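Local coordinates for T-cell surface glycoprotein CD1A1 antigen (Gallus gallus, PDB 3JVG) that probably presents lipid antigens to T cells, as other CD1 glycoproteins do, through an ectodomain made of an MHC class I-like antigen-binding domain and an immunoglobulin C1-set domain, at residues R202-Y207 with T240-S245. Sequence-based numbering, arbitrary orientation.
Sequences RVTSFY and TYQLRS
Val203 and Leu243 form a hydrogen-bonded pair between antiparallel strands of the immunoglobulin C1-set domain. Val203 N gives a nearly straight bond to Leu243 O (2.8 Å, 177°), and Leu243 N answers to Val203 O. Toward the end of strand 197-206 the register slips by one: Ser205, with positive phi (74°), and Phe206 both face Tyr241, a G1 beta bulge. Within the bulge Tyr241 N bonds to Phe206 O (2.8 Å); the return bond from Phe206 N to Tyr241 O is weak.

The Phe206 ring packs closely on Tyr241. With CG between backbone N and carbonyl carbon (chi1 55°), it swings back toward Leu243 and across Tyr241 CB, which sits over one ring face, 3.8 Å from the centroid in a CH-pi contact. Val203, Phe206, Tyr241 and Leu243 lie on the same sheet face, where Val213 of the facing sheet packs on Val203 and Leu243. The Tyr241 and Tyr207 rings run side by side (CE2 to CD1 3.7 Å), and both hydroxyls bond to Asp32 of the MHC-like domain.

The face bearing Arg202, Thr204 and Gln242 is polar: Thr204 OG1 lies close against Gln242 CG (3.0 Å), but Arg202 NH2 rests loosely alongside Gln242 OE1 (3.7 Å). Partly exposed Arg244 approaches Arg202 only through CG to CB (4.3 Å). The partner protein's chain covers this side, hydrogen-bonding Arg202 NH2, Thr204 OG1 and Gln242 NE2 and giving Arg244 an aromatic cation-pi partner. The pair thus divides between an apolar sandwich interior and a polar subunit interface, paired tyrosines joining the two domains.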
ATOM      1  N   ARG A 202     -21.077   4.545   3.373  1.00 27.34           N
ATOM      2  CA  ARG A 202     -19.727   5.100   3.401  1.00 26.08           C
ATOM      3  C   ARG A 202     -19.213   5.041   4.833  1.00 24.62           C
ATOM      4  O   ARG A 202     -19.810   5.624   5.763  1.00 25.28           O
ATOM      5  CB  ARG A 202     -19.719   6.527   2.871  1.00 28.11           C
ATOM      6  CG  ARG A 202     -18.420   7.265   3.083  1.00 30.69           C
ATOM      7  CD  ARG A 202     -18.520   8.782   2.747  1.00 33.19           C
ATOM      8  NE  ARG A 202     -17.163   9.349   2.683  1.00 34.55           N
ATOM      9  CZ  ARG A 202     -16.877  10.620   2.414  1.00 35.36           C
ATOM     10  NH1 ARG A 202     -17.844  11.496   2.220  1.00 38.50           N
ATOM     11  NH2 ARG A 202     -15.621  11.018   2.356  1.00 33.46           N
ATOM     12  N   VAL A 203     -18.128   4.284   5.000  1.00 21.11           N
ATOM     13  CA  VAL A 203     -17.570   4.026   6.285  1.00 19.71           C
ATOM     14  C   VAL A 203     -16.175   4.636   6.246  1.00 19.74           C
ATOM     15  O   VAL A 203     -15.400   4.418   5.288  1.00 19.06           O
ATOM     16  CB  VAL A 203     -17.458   2.484   6.515  1.00 18.87           C
ATOM     17  CG1 VAL A 203     -17.109   2.223   7.938  1.00 18.38           C
ATOM     18  CG2 VAL A 203     -18.828   1.780   6.160  1.00 19.28           C
ATOM     19  N   THR A 204     -15.834   5.374   7.295  1.00 19.39           N
ATOM     20  CA  THR A 204     -14.462   5.884   7.414  1.00 18.61           C
ATOM     21  C   THR A 204     -13.920   5.803   8.848  1.00 18.66           C
ATOM     22  O   THR A 204     -14.628   5.364   9.808  1.00 18.62           O
ATOM     23  CB  THR A 204     -14.407   7.342   6.832  1.00 20.78           C
ATOM     24  OG1 THR A 204     -13.031   7.777   6.612  1.00 19.25           O
ATOM     25  CG2 THR A 204     -15.231   8.302   7.708  1.00 20.75           C
ATOM     26  N   SER A 205     -12.652   6.198   8.986  1.00 18.10           N
ATOM     27  CA  SER A 205     -11.997   6.299  10.272  1.00 18.18           C
ATOM     28  C   SER A 205     -11.601   4.971  10.931  1.00 18.12           C
ATOM     29  O   SER A 205     -11.193   4.998  12.066  1.00 19.32           O
ATOM     30  CB  SER A 205     -12.857   7.078  11.268  1.00 19.27           C
ATOM     31  OG  SER A 205     -13.071   8.379  10.761  1.00 22.73           O
ATOM     32  N   PHE A 206     -11.671   3.829  10.258  1.00 17.16           N
ATOM     33  CA  PHE A 206     -11.447   2.612  11.013  1.00 17.18           C
ATOM     34  C   PHE A 206     -10.004   2.181  10.919  1.00 16.97           C
ATOM     35  O   PHE A 206      -9.325   2.396   9.904  1.00 17.23           O
ATOM     36  CB  PHE A 206     -12.434   1.484  10.651  1.00 17.22           C
ATOM     37  CG  PHE A 206     -12.459   1.139   9.194  1.00 16.89           C
ATOM     38  CD1 PHE A 206     -13.252   1.858   8.298  1.00 16.94           C
ATOM     39  CD2 PHE A 206     -11.676   0.112   8.702  1.00 16.91           C
ATOM     40  CE1 PHE A 206     -13.226   1.554   6.959  1.00 16.92           C
ATOM     41  CE2 PHE A 206     -11.692  -0.246   7.352  1.00 16.89           C
ATOM     42  CZ  PHE A 206     -12.450   0.485   6.487  1.00 16.89           C
ATOM     43  N   TYR A 207      -9.537   1.594  11.999  1.00 17.43           N
ATOM     44  CA  TYR A 207      -8.251   0.913  12.041  1.00 17.61           C
ATOM     45  C   TYR A 207      -8.407  -0.159  13.107  1.00 18.48           C
ATOM     46  O   TYR A 207      -8.980   0.115  14.176  1.00 19.01           O
ATOM     47  CB  TYR A 207      -7.104   1.876  12.424  1.00 17.70           C
ATOM     48  CG  TYR A 207      -5.749   1.181  12.315  1.00 18.77           C
ATOM     49  CD1 TYR A 207      -5.051   1.169  11.094  1.00 17.71           C
ATOM     50  CD2 TYR A 207      -5.209   0.479  13.396  1.00 19.01           C
ATOM     51  CE1 TYR A 207      -3.853   0.545  10.983  1.00 18.29           C
ATOM     52  CE2 TYR A 207      -3.984  -0.174  13.290  1.00 19.65           C
ATOM     53  CZ  TYR A 207      -3.314  -0.124  12.079  1.00 19.59           C
ATOM     54  OH  TYR A 207      -2.124  -0.725  11.923  1.00 20.11           O
ATOM     55  N   THR A 240      -5.944   5.333   8.926  1.00 16.77           N
ATOM     56  CA  THR A 240      -7.244   4.737   9.135  1.00 16.64           C
ATOM     57  C   THR A 240      -7.663   4.488   7.718  1.00 16.50           C
ATOM     58  O   THR A 240      -6.913   4.848   6.804  1.00 16.63           O
ATOM     59  CB  THR A 240      -8.235   5.682   9.839  1.00 17.03           C
ATOM     60  OG1 THR A 240      -8.443   6.881   9.082  1.00 17.39           O
ATOM     61  CG2 THR A 240      -7.742   6.037  11.241  1.00 17.51           C
ATOM     62  N   TYR A 241      -8.835   3.888   7.535  1.00 16.45           N
ATOM     63  CA  TYR A 241      -9.286   3.413   6.258  1.00 16.54           C
ATOM     64  C   TYR A 241     -10.740   3.831   6.001  1.00 16.80           C
ATOM     65  O   TYR A 241     -11.473   4.241   6.937  1.00 16.91           O
ATOM     66  CB  TYR A 241      -9.148   1.906   6.213  1.00 16.54           C
ATOM     67  CG  TYR A 241      -7.680   1.438   6.251  1.00 16.68           C
ATOM     68  CD1 TYR A 241      -6.911   1.441   5.082  1.00 17.04           C
ATOM     69  CD2 TYR A 241      -7.079   1.032   7.445  1.00 16.74           C
ATOM     70  CE1 TYR A 241      -5.577   1.003   5.065  1.00 17.44           C
ATOM     71  CE2 TYR A 241      -5.714   0.599   7.479  1.00 17.16           C
ATOM     72  CZ  TYR A 241      -4.964   0.611   6.278  1.00 18.53           C
ATOM     73  OH  TYR A 241      -3.632   0.206   6.226  1.00 18.13           O
ATOM     74  N   GLN A 242     -11.143   3.707   4.717  1.00 17.17           N
ATOM     75  CA  GLN A 242     -12.447   4.081   4.266  1.00 18.10           C
ATOM     76  C   GLN A 242     -12.893   3.041   3.329  1.00 19.22           C
ATOM     77  O   GLN A 242     -12.072   2.479   2.587  1.00 19.93           O
ATOM     78  CB  GLN A 242     -12.435   5.364   3.436  1.00 18.83           C
ATOM     79  CG  GLN A 242     -11.970   6.589   4.119  1.00 22.14           C
ATOM     80  CD  GLN A 242     -12.605   7.873   3.517  1.00 22.25           C
ATOM     81  OE1 GLN A 242     -13.700   7.857   2.909  1.00 22.68           O
ATOM     82  NE2 GLN A 242     -11.897   8.972   3.676  1.00 20.55           N
ATOM     83  N   LEU A 243     -14.209   2.833   3.314  1.00 20.08           N
ATOM     84  CA  LEU A 243     -14.846   1.853   2.431  1.00 22.78           C
ATOM     85  C   LEU A 243     -16.173   2.442   1.968  1.00 23.71           C
ATOM     86  O   LEU A 243     -16.835   3.100   2.762  1.00 24.43           O
ATOM     87  CB  LEU A 243     -15.185   0.545   3.188  1.00 21.69           C
ATOM     88  CG  LEU A 243     -14.811  -0.803   2.551  1.00 25.65           C
ATOM     89  CD1 LEU A 243     -15.639  -1.988   3.062  1.00 27.34           C
ATOM     90  CD2 LEU A 243     -14.806  -0.803   1.027  1.00 24.77           C
ATOM     91  N   ARG A 244     -16.582   2.164   0.722  1.00 24.81           N
ATOM     92  CA  ARG A 244     -17.963   2.409   0.320  1.00 26.96           C
ATOM     93  C   ARG A 244     -18.591   1.136  -0.234  1.00 26.44           C
ATOM     94  O   ARG A 244     -17.944   0.393  -0.950  1.00 27.11           O
ATOM     95  CB  ARG A 244     -18.086   3.550  -0.718  1.00 29.15           C
ATOM     96  CG  ARG A 244     -17.393   4.879  -0.305  1.00 32.58           C
ATOM     97  CD  ARG A 244     -17.891   6.121  -1.047  1.00 38.07           C
ATOM     98  NE  ARG A 244     -17.460   6.220  -2.447  1.00 43.04           N
ATOM     99  CZ  ARG A 244     -16.238   6.582  -2.857  1.00 43.12           C
ATOM    100  NH1 ARG A 244     -15.283   6.857  -1.960  1.00 39.96           N
ATOM    101  NH2 ARG A 244     -15.965   6.645  -4.172  1.00 41.73           N
ATOM    102  N   SER A 245     -19.844   0.894   0.108  1.00 26.10           N
ATOM    103  CA  SER A 245     -20.580  -0.263  -0.391  1.00 26.56           C
ATOM    104  C   SER A 245     -21.911   0.254  -0.892  1.00 27.71           C
ATOM    105  O   SER A 245     -22.496   1.162  -0.274  1.00 27.41           O
ATOM    106  CB  SER A 245     -20.786  -1.292   0.764  1.00 26.42           C
ATOM    107  OG  SER A 245     -21.719  -2.311   0.410  1.00 26.45           O
TER